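Local atomic coordinates of glycogen synthase (Cyanobacterium sp. CLg1, PDB entry 6GNF), a protein that belongs to the bacterial glycogen and starch synthase family, two-domain glycosyltransferases, and is modelled here with ADP and a glycan bound. Residues Q206-F214 against L227-L238. Sequence-based numbering, arbitrary orientation.
With SO4 (sulfate ion), chain I; SO4 (sulfate ion), chain J.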
loop_
_atom_site.group_PDB
_atom_site.type_symbol
_atom_site.label_atom_id
_atom_site.label_comp_id
_atom_site.label_asym_id
_atom_site.label_seq_id
_atom_site.Cartn_x
_atom_site.Cartn_y
_atom_site.Cartn_z
ATOM N N GLN A 206 -8.556 8.359 -5.516
ATOM C CA GLN A 206 -9.041 9.497 -4.750
ATOM C C GLN A 206 -10.528 9.437 -4.385
ATOM O O GLN A 206 -11.012 10.324 -3.690
ATOM C CB GLN A 206 -8.767 10.768 -5.561
ATOM C CG GLN A 206 -7.312 10.934 -5.951
ATOM C CD GLN A 206 -7.054 12.157 -6.810
ATOM O OE1 GLN A 206 -7.982 12.775 -7.334
ATOM N NE2 GLN A 206 -5.785 12.483 -6.999
ATOM N N GLY A 207 -11.238 8.406 -4.835
ATOM C CA GLY A 207 -12.673 8.317 -4.640
ATOM C C GLY A 207 -13.372 9.333 -5.507
ATOM O O GLY A 207 -14.173 10.134 -5.014
ATOM N N ARG A 208 -13.031 9.325 -6.795
ATOM C CA ARG A 208 -13.738 10.114 -7.774
ATOM C C ARG A 208 -14.987 9.350 -8.176
ATOM O O ARG A 208 -14.897 8.199 -8.597
ATOM C CB ARG A 208 -12.868 10.377 -9.000
ATOM C CG ARG A 208 -11.598 11.140 -8.682
ATOM C CD ARG A 208 -10.836 11.494 -9.944
ATOM N NE ARG A 208 -9.561 12.135 -9.646
ATOM C CZ ARG A 208 -8.771 12.700 -10.558
ATOM N NH1 ARG A 208 -9.120 12.707 -11.839
ATOM N NH2 ARG A 208 -7.625 13.264 -10.191
ATOM N N PHE A 209 -16.145 9.981 -7.994
ATOM C CA PHE A 209 -17.426 9.389 -8.342
ATOM C C PHE A 209 -18.291 10.427 -9.014
ATOM O O PHE A 209 -18.098 11.616 -8.796
ATOM C CB PHE A 209 -18.138 8.896 -7.084
ATOM C CG PHE A 209 -17.397 7.825 -6.369
ATOM C CD1 PHE A 209 -17.292 6.556 -6.924
ATOM C CD2 PHE A 209 -16.787 8.078 -5.153
ATOM C CE1 PHE A 209 -16.603 5.557 -6.277
ATOM C CE2 PHE A 209 -16.093 7.085 -4.501
ATOM C CZ PHE A 209 -16.006 5.821 -5.062
ATOM N N PRO A 210 -19.255 9.987 -9.834
ATOM C CA PRO A 210 -20.167 10.943 -10.450
ATOM C C PRO A 210 -20.942 11.734 -9.409
ATOM O O PRO A 210 -21.239 11.210 -8.335
ATOM C CB PRO A 210 -21.125 10.057 -11.254
ATOM C CG PRO A 210 -20.411 8.764 -11.438
ATOM C CD PRO A 210 -19.561 8.599 -10.222
ATOM N N SER A 211 -21.291 12.967 -9.743
ATOM C CA SER A 211 -21.974 13.839 -8.804
ATOM C C SER A 211 -23.368 13.311 -8.481
ATOM O O SER A 211 -23.882 13.537 -7.393
ATOM C CB SER A 211 -22.018 15.260 -9.343
ATOM O OG SER A 211 -22.372 15.260 -10.706
ATOM N N SER A 212 -23.930 12.536 -9.401
ATOM C CA SER A 212 -25.203 11.858 -9.189
ATOM C C SER A 212 -25.182 10.852 -8.038
ATOM O O SER A 212 -26.236 10.378 -7.612
ATOM C CB SER A 212 -25.624 11.131 -10.461
ATOM O OG SER A 212 -24.677 10.130 -10.769
ATOM N N LYS A 213 -23.997 10.500 -7.549
ATOM C CA LYS A 213 -23.879 9.663 -6.359
ATOM C C LYS A 213 -23.837 10.465 -5.058
ATOM O O LYS A 213 -23.527 9.911 -4.005
ATOM C CB LYS A 213 -22.614 8.794 -6.440
ATOM C CG LYS A 213 -22.598 7.777 -7.581
ATOM C CD LYS A 213 -23.733 6.766 -7.506
ATOM C CE LYS A 213 -23.639 5.890 -6.270
ATOM N NZ LYS A 213 -24.867 5.071 -6.101
ATOM N N PHE A 214 -24.140 11.759 -5.110
ATOM C CA PHE A 214 -24.066 12.586 -3.898
ATOM C C PHE A 214 -25.116 12.195 -2.859
ATOM O O PHE A 214 -24.812 12.099 -1.680
ATOM C CB PHE A 214 -24.194 14.082 -4.215
ATOM C CG PHE A 214 -24.213 14.939 -2.982
ATOM C CD1 PHE A 214 -23.068 15.107 -2.232
ATOM C CD2 PHE A 214 -25.384 15.537 -2.551
ATOM C CE1 PHE A 214 -23.083 15.872 -1.079
ATOM C CE2 PHE A 214 -25.407 16.301 -1.404
ATOM C CZ PHE A 214 -24.257 16.470 -0.666
ATOM N N LEU A 227 -16.477 18.445 -1.542
ATOM C CA LEU A 227 -16.498 17.249 -2.382
ATOM C C LEU A 227 -16.321 17.554 -3.872
ATOM O O LEU A 227 -15.985 16.679 -4.660
ATOM C CB LEU A 227 -17.813 16.493 -2.187
ATOM C CG LEU A 227 -17.913 15.718 -0.873
ATOM C CD1 LEU A 227 -19.363 15.495 -0.475
ATOM C CD2 LEU A 227 -17.177 14.395 -0.993
ATOM N N SER A 228 -16.558 18.797 -4.266
ATOM C CA SER A 228 -16.609 19.156 -5.674
ATOM C C SER A 228 -15.249 19.121 -6.354
ATOM O O SER A 228 -14.218 19.333 -5.718
ATOM C CB SER A 228 -17.248 20.528 -5.822
ATOM O OG SER A 228 -18.596 20.450 -5.364
ATOM N N PHE A 229 -15.256 18.805 -7.647
ATOM C CA PHE A 229 -14.024 18.559 -8.378
ATOM C C PHE A 229 -14.242 18.612 -9.888
ATOM O O PHE A 229 -15.261 18.139 -10.387
ATOM C CB PHE A 229 -13.482 17.190 -7.994
ATOM C CG PHE A 229 -12.083 16.938 -8.451
ATOM C CD1 PHE A 229 -11.023 17.639 -7.899
ATOM C CD2 PHE A 229 -11.818 15.977 -9.413
ATOM C CE1 PHE A 229 -9.719 17.394 -8.309
ATOM C CE2 PHE A 229 -10.524 15.731 -9.827
ATOM C CZ PHE A 229 -9.472 16.441 -9.274
ATOM N N ASN A 230 -13.282 19.191 -10.600
ATOM C CA ASN A 230 -13.339 19.267 -12.056
ATOM C C ASN A 230 -12.105 18.684 -12.687
ATOM O O ASN A 230 -11.003 19.067 -12.328
ATOM C CB ASN A 230 -13.469 20.711 -12.517
ATOM C CG ASN A 230 -14.902 21.133 -12.659
ATOM O OD1 ASN A 230 -15.590 21.363 -11.668
ATOM N ND2 ASN A 230 -15.369 21.237 -13.897
ATOM N N THR A 231 -12.294 17.830 -13.685
ATOM C CA THR A 231 -11.176 17.158 -14.339
ATOM C C THR A 231 -11.583 16.559 -15.674
ATOM O O THR A 231 -12.777 16.469 -15.976
ATOM C CB THR A 231 -10.617 16.028 -13.454
ATOM O OG1 THR A 231 -9.498 15.399 -14.087
ATOM C CG2 THR A 231 -11.683 14.967 -13.174
ATOM N N GLN A 232 -10.583 16.112 -16.432
ATOM C CA GLN A 232 -10.794 15.403 -17.694
ATOM C C GLN A 232 -10.654 13.884 -17.538
ATOM O O GLN A 232 -10.907 13.146 -18.482
ATOM C CB GLN A 232 -9.799 15.900 -18.736
ATOM C CG GLN A 232 -9.936 17.375 -19.054
ATOM C CD GLN A 232 -8.967 17.813 -20.138
ATOM O OE1 GLN A 232 -7.796 17.424 -20.129
ATOM N NE2 GLN A 232 -9.458 18.596 -21.095
ATOM N N PHE A 233 -10.308 13.422 -16.337
ATOM C CA PHE A 233 -9.944 12.025 -16.109
ATOM C C PHE A 233 -10.827 11.345 -15.040
ATOM O O PHE A 233 -10.510 11.390 -13.847
ATOM C CB PHE A 233 -8.459 11.942 -15.720
ATOM C CG PHE A 233 -7.537 12.725 -16.629
ATOM C CD1 PHE A 233 -7.320 12.322 -17.948
ATOM C CD2 PHE A 233 -6.879 13.864 -16.168
ATOM C CE1 PHE A 233 -6.479 13.047 -18.781
ATOM C CE2 PHE A 233 -6.031 14.586 -17.000
ATOM C CZ PHE A 233 -5.826 14.174 -18.309
ATOM N N ALA A 234 -11.926 10.721 -15.472
ATOM C CA ALA A 234 -12.792 9.952 -14.564
ATOM C C ALA A 234 -12.376 8.481 -14.556
ATOM O O ALA A 234 -11.770 8.005 -15.519
ATOM C CB ALA A 234 -14.251 10.079 -14.980
ATOM N N PRO A 235 -12.700 7.750 -13.475
ATOM C CA PRO A 235 -12.503 6.303 -13.533
ATOM C C PRO A 235 -13.506 5.667 -14.491
ATOM O O PRO A 235 -14.433 6.351 -14.950
ATOM C CB PRO A 235 -12.767 5.839 -12.088
ATOM C CG PRO A 235 -12.701 7.067 -11.250
ATOM C CD PRO A 235 -13.159 8.183 -12.145
ATOM N N PRO A 236 -13.330 4.366 -14.794
ATOM C CA PRO A 236 -14.302 3.671 -15.646
ATOM C C PRO A 236 -15.713 3.758 -15.060
ATOM O O PRO A 236 -15.865 3.827 -13.834
ATOM C CB PRO A 236 -13.809 2.218 -15.647
ATOM C CG PRO A 236 -12.382 2.276 -15.224
ATOM C CD PRO A 236 -12.240 3.480 -14.345
ATOM N N PRO A 237 -16.741 3.736 -15.923
ATOM C CA PRO A 237 -18.106 3.944 -15.425
ATOM C C PRO A 237 -18.569 2.821 -14.489
ATOM O O PRO A 237 -18.119 1.680 -14.617
ATOM C CB PRO A 237 -18.952 3.995 -16.706
ATOM C CG PRO A 237 -18.160 3.252 -17.731
ATOM C CD PRO A 237 -16.710 3.308 -17.335
ATOM N N LEU A 238 -19.453 3.152 -13.554
ATOM C CA LEU A 238 -19.963 2.183 -12.580
ATOM C C LEU A 238 -20.948 1.182 -13.225
ATOM O O LEU A 238 -22.162 1.276 -13.019
ATOM C CB LEU A 238 -20.644 2.924 -11.417
ATOM C CG LEU A 238 -19.808 3.954 -10.647
ATOM C CD1 LEU A 238 -20.685 4.780 -9.716
ATOM C CD2 LEU A 238 -18.692 3.269 -9.873
HETATM S S SO4 I . -23.429 12.658 -13.505
HETATM O O1 SO4 I . -23.251 13.401 -12.237
HETATM O O2 SO4 I . -24.674 13.086 -14.190
HETATM O O3 SO4 I . -23.542 11.208 -13.205
HETATM O O4 SO4 I . -22.258 12.934 -14.370
HETATM S S SO4 J . -11.323 5.299 -7.444
HETATM O O1 SO4 J . -10.792 5.784 -6.151
HETATM O O2 SO4 J . -12.571 6.033 -7.772
HETATM O O3 SO4 J . -11.577 3.839 -7.338
HETATM O O4 SO4 J . -10.333 5.558 -8.516
#
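The polar part of the contact centres on R208, whose NH1 donates to the backbone O of F233 at 2.8 Å. The acceptor is tilted 16° from the guanidinium plane, and the bond is bent (N-H...O angle 131°). An extended chain from CG to NE carries the guanidinium there. On its other side NE and NH2 both hold Q206 OE1, which lies in the guanidinium plane, while NH2 also forms a salt bridge with E288. E288 accepts from T231 OG1 as well, and that oxygen closes an ST turn by taking the backbone N of F233.

Aromatic contact comes from F229: CE2 sits over the centre of the guanidinium, 3.6 Å from CZ of R208, with the planes 56° apart.

Apolar contacts are spread along the segments. P235 CD meets R208 CB at 3.8 Å, and the P235 side chain lies about 4 Å from a bound beta-D-glucopyranose; farther off, L238 CD1 touches P210 CD at 4.0 Å and L227 CD1 approaches the ring edge of F214 at CE1.

Strands 208-209 and 228-231 are the outer strands of one antiparallel sheet. Bonding just past the corner at Q232, R208 links it to strand 233-234, its charge probably balanced by E288.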